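Local coordinates for protein hemoglobin chain d1 (Lumbricus terrestris, PDB 1X9F) that probably binds oxygen reversibly at a heme iron and carries it, as a globin-family subunit of the earthworm's multi-chain hemoglobin, at residues 33-38 and 105-110; 39-44 and 101-106; 72-77 and 133-138. All blocks are in the same frame, centred on the assembly; numbering follows the deposited sequence.

Contact 1. Residues 33-38 and 105-110. With HEM (protoporphyrin IX containing Fe), chain T.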
loop_
_atom_site.group_PDB
_atom_site.type_symbol
_atom_site.label_atom_id
_atom_site.label_comp_id
_atom_site.label_asym_id
_atom_site.label_seq_id
_atom_site.Cartn_x
_atom_site.Cartn_y
_atom_site.Cartn_z
ATOM N N ARG D 33 0.423 15.130 14.905
ATOM C CA ARG D 33 1.846 15.159 14.642
ATOM C C ARG D 33 2.177 16.234 13.619
ATOM O O ARG D 33 3.137 16.983 13.796
ATOM C CB ARG D 33 2.359 13.816 14.165
ATOM C CG ARG D 33 3.864 13.778 14.199
ATOM C CD ARG D 33 4.450 12.491 13.743
ATOM N NE ARG D 33 4.148 12.237 12.341
ATOM C CZ ARG D 33 4.589 11.183 11.672
ATOM N NH1 ARG D 33 5.355 10.279 12.271
ATOM N NH2 ARG D 33 4.267 11.029 10.394
ATOM N N ASP D 34 1.371 16.303 12.559
ATOM C CA ASP D 34 1.498 17.336 11.532
ATOM C C ASP D 34 1.392 18.728 12.137
ATOM O O ASP D 34 2.254 19.577 11.909
ATOM C CB ASP D 34 0.417 17.162 10.462
ATOM C CG ASP D 34 0.773 16.114 9.415
ATOM O OD1 ASP D 34 1.759 15.361 9.595
ATOM O OD2 ASP D 34 0.105 15.968 8.368
ATOM N N ILE D 35 0.326 18.944 12.908
ATOM C CA ILE D 35 0.059 20.216 13.572
ATOM C C ILE D 35 1.228 20.637 14.461
ATOM O O ILE D 35 1.805 21.712 14.269
ATOM C CB ILE D 35 -1.259 20.123 14.381
ATOM C CG1 ILE D 35 -2.462 20.080 13.433
ATOM C CG2 ILE D 35 -1.387 21.286 15.361
ATOM C CD1 ILE D 35 -3.807 19.878 14.120
ATOM N N ILE D 36 1.585 19.781 15.414
ATOM C CA ILE D 36 2.653 20.088 16.370
ATOM C C ILE D 36 4.040 20.177 15.720
ATOM O O ILE D 36 4.930 20.861 16.237
ATOM C CB ILE D 36 2.636 19.069 17.533
ATOM C CG1 ILE D 36 1.364 19.249 18.372
ATOM C CG2 ILE D 36 3.893 19.187 18.400
ATOM C CD1 ILE D 36 0.975 18.028 19.189
ATOM N N ASP D 37 4.221 19.488 14.595
ATOM C CA ASP D 37 5.447 19.599 13.815
ATOM C C ASP D 37 5.560 21.011 13.267
ATOM O O ASP D 37 6.619 21.635 13.329
ATOM C CB ASP D 37 5.415 18.624 12.646
ATOM C CG ASP D 37 6.634 17.747 12.602
ATOM O OD1 ASP D 37 7.590 18.089 11.872
ATOM O OD2 ASP D 37 6.736 16.697 13.272
ATOM N N ASP D 38 4.444 21.502 12.737
ATOM C CA ASP D 38 4.401 22.803 12.097
ATOM C C ASP D 38 4.387 23.910 13.142
ATOM O O ASP D 38 4.948 24.981 12.914
ATOM C CB ASP D 38 3.175 22.902 11.182
ATOM C CG ASP D 38 3.136 24.202 10.382
ATOM O OD1 ASP D 38 2.021 24.669 10.061
ATOM O OD2 ASP D 38 4.159 24.827 10.028
ATOM N N ASP D 105 -7.166 27.803 13.166
ATOM C CA ASP D 105 -6.882 27.942 11.743
ATOM C C ASP D 105 -5.835 26.938 11.288
ATOM O O ASP D 105 -5.980 26.329 10.226
ATOM C CB ASP D 105 -6.438 29.364 11.405
ATOM C CG ASP D 105 -7.539 30.373 11.612
ATOM O OD1 ASP D 105 -7.275 31.584 11.455
ATOM O OD2 ASP D 105 -8.705 30.056 11.936
ATOM N N ILE D 106 -4.786 26.770 12.089
ATOM C CA ILE D 106 -3.756 25.779 11.791
ATOM C C ILE D 106 -4.371 24.385 11.846
ATOM O O ILE D 106 -4.058 23.526 11.014
ATOM C CB ILE D 106 -2.562 25.899 12.771
ATOM C CG1 ILE D 106 -1.824 27.228 12.565
ATOM C CG2 ILE D 106 -1.587 24.714 12.603
ATOM C CD1 ILE D 106 -1.240 27.820 13.843
ATOM N N PHE D 107 -5.252 24.169 12.818
ATOM C CA PHE D 107 -5.937 22.896 12.929
ATOM C C PHE D 107 -6.675 22.560 11.635
ATOM O O PHE D 107 -6.494 21.473 11.074
ATOM C CB PHE D 107 -6.917 22.909 14.096
ATOM C CG PHE D 107 -7.701 21.640 14.235
ATOM C CD1 PHE D 107 -7.297 20.658 15.131
ATOM C CD2 PHE D 107 -8.847 21.425 13.475
ATOM C CE1 PHE D 107 -8.022 19.478 15.269
ATOM C CE2 PHE D 107 -9.575 20.247 13.598
ATOM C CZ PHE D 107 -9.164 19.274 14.502
ATOM N N LEU D 108 -7.505 23.496 11.182
ATOM C CA LEU D 108 -8.264 23.335 9.958
ATOM C C LEU D 108 -7.348 23.071 8.772
ATOM O O LEU D 108 -7.639 22.198 7.955
ATOM C CB LEU D 108 -9.110 24.584 9.700
ATOM C CG LEU D 108 -9.983 24.609 8.438
ATOM C CD1 LEU D 108 -10.949 23.431 8.389
ATOM C CD2 LEU D 108 -10.739 25.927 8.363
ATOM N N LYS D 109 -6.247 23.820 8.686
ATOM C CA LYS D 109 -5.279 23.652 7.595
ATOM C C LYS D 109 -4.802 22.205 7.516
ATOM O O LYS D 109 -4.732 21.620 6.432
ATOM C CB LYS D 109 -4.069 24.587 7.764
ATOM C CG LYS D 109 -3.174 24.686 6.518
ATOM C CD LYS D 109 -1.700 24.385 6.826
ATOM C CE LYS D 109 -0.992 25.536 7.537
ATOM N NZ LYS D 109 0.432 25.208 7.851
ATOM N N HIS D 110 -4.488 21.634 8.671
ATOM C CA HIS D 110 -3.966 20.286 8.713
ATOM C C HIS D 110 -5.040 19.217 8.640
ATOM O O HIS D 110 -4.806 18.159 8.059
ATOM C CB HIS D 110 -3.099 20.092 9.939
ATOM C CG HIS D 110 -1.748 20.715 9.812
ATOM N ND1 HIS D 110 -1.453 21.963 10.318
ATOM C CD2 HIS D 110 -0.609 20.261 9.237
ATOM C CE1 HIS D 110 -0.189 22.249 10.064
ATOM N NE2 HIS D 110 0.345 21.233 9.409
HETATM C CHA HEM T . -9.864 19.609 24.755
HETATM C CHB HEM T . -12.553 19.462 20.700
HETATM C CHC HEM T . -9.257 22.217 18.353
HETATM C CHD HEM T . -6.759 22.654 22.568
HETATM C C1A HEM T . -10.880 19.245 23.774
HETATM C C2A HEM T . -11.892 18.380 24.148
HETATM C C3A HEM T . -12.744 18.283 22.964
HETATM C C4A HEM T . -12.034 19.187 22.036
HETATM C CMA HEM T . -14.004 17.475 22.770
HETATM C CAA HEM T . -12.028 17.663 25.461
HETATM C CBA HEM T . -13.039 18.275 26.406
HETATM C CGA HEM T . -13.074 17.313 27.576
HETATM O O1A HEM T . -13.587 16.179 27.432
HETATM O O2A HEM T . -12.570 17.695 28.653
HETATM C C1B HEM T . -11.872 20.248 19.676
HETATM C C2B HEM T . -12.375 20.320 18.388
HETATM C C3B HEM T . -11.416 21.072 17.792
HETATM C C4B HEM T . -10.444 21.427 18.685
HETATM C CMB HEM T . -13.637 19.728 17.788
HETATM C CAB HEM T . -11.540 21.414 16.520
HETATM C CBB HEM T . -11.857 21.857 15.279
HETATM C C1C HEM T . -8.219 22.562 19.337
HETATM C C2C HEM T . -7.116 23.307 18.965
HETATM C C3C HEM T . -6.431 23.434 20.140
HETATM C C4C HEM T . -7.116 22.734 21.131
HETATM C CMC HEM T . -6.755 23.885 17.612
HETATM C CAC HEM T . -5.128 24.163 20.150
HETATM C CBC HEM T . -4.516 24.595 21.348
HETATM C C1D HEM T . -7.435 21.859 23.618
HETATM C C2D HEM T . -6.931 21.737 24.917
HETATM C C3D HEM T . -7.787 20.871 25.562
HETATM C C4D HEM T . -8.780 20.559 24.523
HETATM C CMD HEM T . -5.709 22.407 25.493
HETATM C CAD HEM T . -7.775 20.384 26.989
HETATM C CBD HEM T . -6.900 19.148 27.161
HETATM C CGD HEM T . -7.032 18.759 28.616
HETATM O O1D HEM T . -8.134 18.331 29.025
HETATM O O2D HEM T . -6.035 18.893 29.352
HETATM N NA HEM T . -10.928 19.789 22.536
HETATM N NB HEM T . -10.693 20.894 19.902
HETATM N NC HEM T . -8.273 22.215 20.655
HETATM N ND HEM T . -8.546 21.145 23.336
HETATM FE FE HEM T . -9.618 21.040 21.616
#
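Residues 33-38 and 105-110 are two helical segments whose axes come within 9.6 Å at 129° between their N-to-C directions, and the CA atoms of I35 and H110, 6.3 Å apart, mark the nearest approach. The imidazole of H110 fills this gap. Over the centre of one face lies CA of I35, 4.0 Å from the ring centroid, a CH-pi contact made by backbone and not by the branched side chain. The carbonyl carbon of D34 covers the rim of that face, while CD of K109 lies on the opposite one. At the ring edge, in its plane, sits the carboxylate carbon of D38. Ring rotation is fixed from within its own helix, since H110 ND1 donates to I106 O at 3.1 Å. I106 O is thereby gripped twice, H110 N and H110 ND1 reaching it from opposite faces of the carbonyl plane.

The side chain of I35 runs past the ring, its CG1 against CB of H110, and ends with CD1 at 3.7 Å from F107 CD1. F107 turns its ring to the heme, with vinyl atom CAB over one face and CE2 placed 3.3 Å from HEM CBB. This is packing of the B and G helices of the globin fold, extended by F107 to the heme pocket.

Toward the end of helix 21-38 the contact becomes polar. D38 has CG anti to the backbone N (chi1 -175°), and its OD1 meets K109 NZ at 2.8 Å in a salt bridge, on the syn side but 34° out of the carboxylate plane. With ND1 acting as donor, H110 has its proton there; D34 OD2, 5.4 Å from H110 NE2, and D38 could modestly favour a second proton on NE2, although K109 already offsets D38.

Contact 2. Residues 39-44 and 101-106; sequences HPEIKA and PEFFDI. With HEM (protoporphyrin IX containing Fe), chain T.
Segment 39-44 begins at H39, the first residue to leave helical geometry after helix 21-38, and goes on as a 3-10 turn over 40-43; it passes residues 101-106 of helix 101-119, with CA of I42 7.5 Å from CA of F103 and CA of H39 8.4 Å from CA of I106. No hydrogen bond links the two segments, and the two main pairs each set an isoleucine over a ring. I106 puts CD1 over the middle of the H39 imidazole, 3.5 Å from its centroid and 9° off the ring normal, while CG2 of I106 lies by CD2 of the same ring. Along the segment the roles are reversed: CG1 of I42 sits over one face of the F103 phenyl, offset toward the rim, 3.9 Å from its centroid, the two side chains sliding past each other in opposite directions.

The short 3-10 turn following helix 21-38 corresponds to the C helix of the globin fold, and helix 101-119 to the G helix, so this is the C-G packing beside the heme. F103 has CG anti to the carbonyl carbon (chi1 -76°), and its ring ends between I42 and a heme vinyl: CD1 of F103 stands 3.5 Å from HEM CBC. F104, one residue on, takes no part in the packing against 39-44 but brings CE2 to 3.6 Å from HEM CHC, with methyl CMC over one face of its ring.

E41, which is exposed, bends at chi2 and its OE1 comes 3.9 Å from F103 CE2. The same oxygen accepts a weak hydrogen bond from H39 ND1, at 3.4 Å with an N-H...O angle of 142°, and the carboxylate carbon of E41 lies at the imidazole edge, in the ring plane.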
loop_
_atom_site.group_PDB
_atom_site.type_symbol
_atom_site.label_atom_id
_atom_site.label_comp_id
_atom_site.label_asym_id
_atom_site.label_seq_id
_atom_site.Cartn_x
_atom_site.Cartn_y
_atom_site.Cartn_z
ATOM N N HIS D 39 3.750 23.657 14.285
ATOM C CA HIS D 39 3.709 24.647 15.363
ATOM C C HIS D 39 3.915 24.027 16.747
ATOM O O HIS D 39 2.945 23.695 17.437
ATOM C CB HIS D 39 2.390 25.419 15.345
ATOM C CG HIS D 39 2.212 26.303 14.152
ATOM N ND1 HIS D 39 2.496 27.653 14.169
ATOM C CD2 HIS D 39 1.734 26.036 12.913
ATOM C CE1 HIS D 39 2.217 28.175 12.987
ATOM N NE2 HIS D 39 1.751 27.216 12.207
ATOM N N PRO D 40 5.179 23.877 17.149
ATOM C CA PRO D 40 5.521 23.304 18.449
ATOM C C PRO D 40 5.020 24.074 19.678
ATOM O O PRO D 40 5.037 23.509 20.775
ATOM C CB PRO D 40 7.056 23.266 18.426
ATOM C CG PRO D 40 7.452 24.264 17.407
ATOM C CD PRO D 40 6.387 24.210 16.362
ATOM N N GLU D 41 4.582 25.326 19.521
ATOM C CA GLU D 41 4.011 26.063 20.665
ATOM C C GLU D 41 2.767 25.349 21.159
ATOM O O GLU D 41 2.451 25.389 22.349
ATOM C CB GLU D 41 3.620 27.513 20.337
ATOM C CG GLU D 41 4.383 28.179 19.214
ATOM C CD GLU D 41 3.850 27.790 17.854
ATOM O OE1 GLU D 41 2.745 28.248 17.481
ATOM O OE2 GLU D 41 4.550 27.030 17.160
ATOM N N ILE D 42 2.058 24.708 20.231
ATOM C CA ILE D 42 0.800 24.027 20.535
ATOM C C ILE D 42 0.923 22.898 21.578
ATOM O O ILE D 42 -0.091 22.453 22.113
ATOM C CB ILE D 42 0.105 23.545 19.226
ATOM C CG1 ILE D 42 -0.328 24.757 18.391
ATOM C CG2 ILE D 42 -1.116 22.683 19.530
ATOM C CD1 ILE D 42 -0.787 24.433 16.981
ATOM N N LYS D 43 2.143 22.447 21.883
ATOM C CA LYS D 43 2.334 21.435 22.931
ATOM C C LYS D 43 2.047 21.997 24.312
ATOM O O LYS D 43 1.625 21.266 25.210
ATOM C CB LYS D 43 3.764 20.892 22.927
ATOM C CG LYS D 43 4.085 19.996 21.749
ATOM C CD LYS D 43 5.405 19.276 21.975
ATOM C CE LYS D 43 6.601 20.161 21.633
ATOM N NZ LYS D 43 7.892 19.542 22.124
ATOM N N ALA D 44 2.298 23.295 24.470
ATOM C CA ALA D 44 2.214 23.944 25.776
ATOM C C ALA D 44 0.846 23.749 26.438
ATOM O O ALA D 44 0.786 23.289 27.588
ATOM C CB ALA D 44 2.583 25.429 25.675
ATOM N N PRO D 101 -6.428 32.287 18.606
ATOM C CA PRO D 101 -7.475 31.928 17.652
ATOM C C PRO D 101 -6.916 31.278 16.383
ATOM O O PRO D 101 -7.625 30.514 15.726
ATOM C CB PRO D 101 -8.120 33.280 17.312
ATOM C CG PRO D 101 -7.137 34.302 17.754
ATOM C CD PRO D 101 -6.497 33.714 18.976
ATOM N N GLU D 102 -5.659 31.576 16.049
ATOM C CA GLU D 102 -5.028 31.020 14.844
ATOM C C GLU D 102 -4.666 29.540 14.984
ATOM O O GLU D 102 -4.458 28.853 13.980
ATOM C CB GLU D 102 -3.812 31.851 14.391
ATOM C CG GLU D 102 -2.699 32.025 15.419
ATOM C CD GLU D 102 -2.768 33.346 16.174
ATOM O OE1 GLU D 102 -3.887 33.808 16.495
ATOM O OE2 GLU D 102 -1.694 33.918 16.457
ATOM N N PHE D 103 -4.584 29.059 16.226
ATOM C CA PHE D 103 -4.411 27.633 16.475
ATOM C C PHE D 103 -5.461 26.814 15.740
ATOM O O PHE D 103 -5.136 25.814 15.094
ATOM C CB PHE D 103 -4.469 27.329 17.969
ATOM C CG PHE D 103 -3.228 27.716 18.708
ATOM C CD1 PHE D 103 -3.179 27.633 20.095
ATOM C CD2 PHE D 103 -2.105 28.169 18.020
ATOM C CE1 PHE D 103 -2.025 27.982 20.784
ATOM C CE2 PHE D 103 -0.954 28.522 18.700
ATOM C CZ PHE D 103 -0.911 28.426 20.085
ATOM N N PHE D 104 -6.715 27.253 15.829
ATOM C CA PHE D 104 -7.821 26.581 15.155
ATOM C C PHE D 104 -7.677 26.673 13.646
ATOM O O PHE D 104 -8.014 25.724 12.927
ATOM C CB PHE D 104 -9.161 27.138 15.638
ATOM C CG PHE D 104 -9.388 26.910 17.097
ATOM C CD1 PHE D 104 -8.816 27.760 18.034
ATOM C CD2 PHE D 104 -10.126 25.819 17.538
ATOM C CE1 PHE D 104 -8.995 27.541 19.390
ATOM C CE2 PHE D 104 -10.312 25.593 18.895
ATOM C CZ PHE D 104 -9.746 26.456 19.822
ATOM N N ASP D 105 -7.166 27.803 13.166
ATOM C CA ASP D 105 -6.882 27.942 11.743
ATOM C C ASP D 105 -5.835 26.938 11.288
ATOM O O ASP D 105 -5.980 26.329 10.226
ATOM C CB ASP D 105 -6.438 29.364 11.405
ATOM C CG ASP D 105 -7.539 30.373 11.612
ATOM O OD1 ASP D 105 -7.275 31.584 11.455
ATOM O OD2 ASP D 105 -8.705 30.056 11.936
ATOM N N ILE D 106 -4.786 26.770 12.089
ATOM C CA ILE D 106 -3.756 25.779 11.791
ATOM C C ILE D 106 -4.371 24.385 11.846
ATOM O O ILE D 106 -4.058 23.526 11.014
ATOM C CB ILE D 106 -2.562 25.899 12.771
ATOM C CG1 ILE D 106 -1.824 27.228 12.565
ATOM C CG2 ILE D 106 -1.587 24.714 12.603
ATOM C CD1 ILE D 106 -1.240 27.820 13.843
HETATM C CHA HEM T . -9.864 19.609 24.755
HETATM C CHB HEM T . -12.553 19.462 20.700
HETATM C CHC HEM T . -9.257 22.217 18.353
HETATM C CHD HEM T . -6.759 22.654 22.568
HETATM C C1A HEM T . -10.880 19.245 23.774
HETATM C C2A HEM T . -11.892 18.380 24.148
HETATM C C3A HEM T . -12.744 18.283 22.964
HETATM C C4A HEM T . -12.034 19.187 22.036
HETATM C CMA HEM T . -14.004 17.475 22.770
HETATM C CAA HEM T . -12.028 17.663 25.461
HETATM C CBA HEM T . -13.039 18.275 26.406
HETATM C CGA HEM T . -13.074 17.313 27.576
HETATM O O1A HEM T . -13.587 16.179 27.432
HETATM O O2A HEM T . -12.570 17.695 28.653
HETATM C C1B HEM T . -11.872 20.248 19.676
HETATM C C2B HEM T . -12.375 20.320 18.388
HETATM C C3B HEM T . -11.416 21.072 17.792
HETATM C C4B HEM T . -10.444 21.427 18.685
HETATM C CMB HEM T . -13.637 19.728 17.788
HETATM C CAB HEM T . -11.540 21.414 16.520
HETATM C CBB HEM T . -11.857 21.857 15.279
HETATM C C1C HEM T . -8.219 22.562 19.337
HETATM C C2C HEM T . -7.116 23.307 18.965
HETATM C C3C HEM T . -6.431 23.434 20.140
HETATM C C4C HEM T . -7.116 22.734 21.131
HETATM C CMC HEM T . -6.755 23.885 17.612
HETATM C CAC HEM T . -5.128 24.163 20.150
HETATM C CBC HEM T . -4.516 24.595 21.348
HETATM C C1D HEM T . -7.435 21.859 23.618
HETATM C C2D HEM T . -6.931 21.737 24.917
HETATM C C3D HEM T . -7.787 20.871 25.562
HETATM C C4D HEM T . -8.780 20.559 24.523
HETATM C CMD HEM T . -5.709 22.407 25.493
HETATM C CAD HEM T . -7.775 20.384 26.989
HETATM C CBD HEM T . -6.900 19.148 27.161
HETATM C CGD HEM T . -7.032 18.759 28.616
HETATM O O1D HEM T . -8.134 18.331 29.025
HETATM O O2D HEM T . -6.035 18.893 29.352
HETATM N NA HEM T . -10.928 19.789 22.536
HETATM N NB HEM T . -10.693 20.894 19.902
HETATM N NC HEM T . -8.273 22.215 20.655
HETATM N ND HEM T . -8.546 21.145 23.336
HETATM FE FE HEM T . -9.618 21.040 21.616
#

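Contact 3. Residues 72-77 and 133-138; sequences ITISML and DQIIDG
No aromatic ring meets the other segment here; the flat group that does is the carboxamide of Q134, where L77 CD1 lies above the carboxamide plane, off its NE2 end, 4.2 Å from Q134 NE2. That distance fits plain van der Waals contact. Beyond the two segments, Q134 also touches L83 of helix 80-95.

The contact is carried chiefly by I135. Its CA is 6.9 Å from the CA of T73, the nearest backbone approach; its CB points toward segment 72-77, and the side chain packs against T73 and L77. Terminal CD1 does most of the touching, lying 3.4 Å from T73 OG1 and also reaching I74 CG1. I135 CD1 meets L77 CD1 at 3.6 Å. The other branch, I135 CG2, stands 3.9 Å from T73 CG2 and also borders OG1. I135 crosses L77 at about a right angle, whereas its approach to T73 is oblique.

T73 holds OG1 between the backbone N and the carbonyl carbon (chi1 58°), which leaves OG1 beside both L70 O, its hydrogen-bond partner within the same helix, and CD1 of I135. The hydrocarbon of I135 thus covers a buried oxygen that is nevertheless hydrogen-bonded. Helix 57-75 ends within this segment: S75 OG donates to I72 O at 3.0 Å, from above the carbonyl plane, and the chain then turns so that L77 comes back toward helix 125-139. L77 and I74 also pack on V10 of helix 4-18.

The next residue after I135, I136, touches the heme and F104, whereas the nearest atoms of the I135 side chain and the heme are about 5 Å apart. The arrangement is characteristic of the three-over-three globin sandwich, in which the end of the E helix (57-75) packs on the H helix (125-139) behind the heme pocket.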
loop_
_atom_site.group_PDB
_atom_site.type_symbol
_atom_site.label_atom_id
_atom_site.label_comp_id
_atom_site.label_asym_id
_atom_site.label_seq_id
_atom_site.Cartn_x
_atom_site.Cartn_y
_atom_site.Cartn_z
ATOM N N ILE D 72 -19.314 15.036 16.363
ATOM C CA ILE D 72 -20.572 15.616 16.849
ATOM C C ILE D 72 -20.971 16.829 16.029
ATOM O O ILE D 72 -22.131 16.947 15.618
ATOM C CB ILE D 72 -20.486 16.001 18.347
ATOM C CG1 ILE D 72 -20.277 14.757 19.208
ATOM C CG2 ILE D 72 -21.758 16.727 18.795
ATOM C CD1 ILE D 72 -20.054 15.043 20.678
ATOM N N THR D 73 -20.010 17.718 15.789
ATOM C CA THR D 73 -20.285 18.954 15.069
ATOM C C THR D 73 -20.601 18.686 13.606
ATOM O O THR D 73 -21.532 19.278 13.072
ATOM C CB THR D 73 -19.124 19.965 15.180
ATOM O OG1 THR D 73 -17.918 19.377 14.678
ATOM C CG2 THR D 73 -18.799 20.271 16.630
ATOM N N ILE D 74 -19.838 17.815 12.954
ATOM C CA ILE D 74 -20.147 17.448 11.574
ATOM C C ILE D 74 -21.558 16.875 11.489
ATOM O O ILE D 74 -22.311 17.193 10.563
ATOM C CB ILE D 74 -19.103 16.457 11.029
ATOM C CG1 ILE D 74 -17.749 17.174 10.903
ATOM C CG2 ILE D 74 -19.553 15.854 9.682
ATOM C CD1 ILE D 74 -16.621 16.278 10.461
ATOM N N SER D 75 -21.936 16.054 12.462
ATOM C CA SER D 75 -23.252 15.428 12.405
ATOM C C SER D 75 -24.393 16.387 12.786
ATOM O O SER D 75 -25.567 16.046 12.628
ATOM C CB SER D 75 -23.288 14.140 13.237
ATOM O OG SER D 75 -23.315 14.423 14.627
ATOM N N MET D 76 -24.038 17.582 13.268
ATOM C CA MET D 76 -25.012 18.629 13.609
ATOM C C MET D 76 -25.076 19.746 12.571
ATOM O O MET D 76 -25.807 20.724 12.756
ATOM C CB MET D 76 -24.699 19.238 14.979
ATOM C CG MET D 76 -25.059 18.351 16.148
ATOM S SD MET D 76 -24.656 19.131 17.713
ATOM C CE MET D 76 -25.193 17.855 18.848
ATOM N N LEU D 77 -24.319 19.610 11.484
ATOM C CA LEU D 77 -24.291 20.634 10.434
ATOM C C LEU D 77 -25.682 21.041 9.919
ATOM O O LEU D 77 -25.869 22.171 9.466
ATOM C CB LEU D 77 -23.391 20.193 9.270
ATOM C CG LEU D 77 -21.959 20.732 9.077
ATOM C CD1 LEU D 77 -21.411 21.527 10.263
ATOM C CD2 LEU D 77 -21.014 19.591 8.693
ATOM N N ASP D 133 -15.197 25.459 8.716
ATOM C CA ASP D 133 -14.882 26.851 9.037
ATOM C C ASP D 133 -15.865 27.415 10.041
ATOM O O ASP D 133 -15.471 27.994 11.055
ATOM C CB ASP D 133 -14.958 27.701 7.779
ATOM C CG ASP D 133 -13.768 28.601 7.616
ATOM O OD1 ASP D 133 -13.460 28.945 6.452
ATOM O OD2 ASP D 133 -13.073 29.015 8.570
ATOM N N GLN D 134 -17.149 27.235 9.746
ATOM C CA GLN D 134 -18.221 27.622 10.646
ATOM C C GLN D 134 -18.053 26.971 12.022
ATOM O O GLN D 134 -18.262 27.626 13.047
ATOM C CB GLN D 134 -19.577 27.255 10.038
ATOM C CG GLN D 134 -20.749 27.363 11.010
ATOM C CD GLN D 134 -21.995 26.640 10.533
ATOM O OE1 GLN D 134 -23.097 26.935 10.999
ATOM N NE2 GLN D 134 -21.833 25.694 9.609
ATOM N N ILE D 135 -17.674 25.691 12.037
ATOM C CA ILE D 135 -17.429 24.973 13.290
ATOM C C ILE D 135 -16.254 25.598 14.028
ATOM O O ILE D 135 -16.369 25.931 15.208
ATOM C CB ILE D 135 -17.182 23.461 13.049
ATOM C CG1 ILE D 135 -18.440 22.796 12.488
ATOM C CG2 ILE D 135 -16.761 22.769 14.352
ATOM C CD1 ILE D 135 -18.172 21.410 11.905
ATOM N N ILE D 136 -15.131 25.762 13.335
ATOM C CA ILE D 136 -13.979 26.431 13.917
ATOM C C ILE D 136 -14.339 27.798 14.503
ATOM O O ILE D 136 -13.907 28.116 15.611
ATOM C CB ILE D 136 -12.812 26.511 12.904
ATOM C CG1 ILE D 136 -11.755 25.457 13.227
ATOM C CG2 ILE D 136 -12.124 27.863 12.930
ATOM C CD1 ILE D 136 -12.111 24.075 12.772
ATOM N N ASP D 137 -15.144 28.586 13.786
ATOM C CA ASP D 137 -15.514 29.931 14.252
ATOM C C ASP D 137 -16.314 29.917 15.547
ATOM O O ASP D 137 -16.207 30.847 16.352
ATOM C CB ASP D 137 -16.320 30.693 13.185
ATOM C CG ASP D 137 -15.470 31.089 11.979
ATOM O OD1 ASP D 137 -14.254 31.360 12.134
ATOM O OD2 ASP D 137 -15.943 31.165 10.824
ATOM N N GLY D 138 -17.120 28.877 15.742
ATOM C CA GLY D 138 -17.943 28.762 16.945
ATOM C C GLY D 138 -17.150 28.427 18.196
ATOM O O GLY D 138 -17.634 28.624 19.317
#

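Overall arrangement
Contacts 1 and 2 are neighbours, their centres 7 Å apart: they share D105 and I106 of helix 101-119, and residues 33-38 run directly into 39-44, with I35 CG2 3.6 Å from I42 CD1. Contact 3 lies about 18 Å from contact 1, on the opposite side of the chain's centre, and 19 Å from contact 2. Along the chain, 33-44 comes first, then 72-77, 101-110 and 133-138, so contact 3 alternates with the other two. Helices 101-119 and 125-139 follow each other and meet through I136, whose CG1 is 3.8 Å from F104 O. Together they tie four helices and the 3-10 turn of one globin fold around its heme.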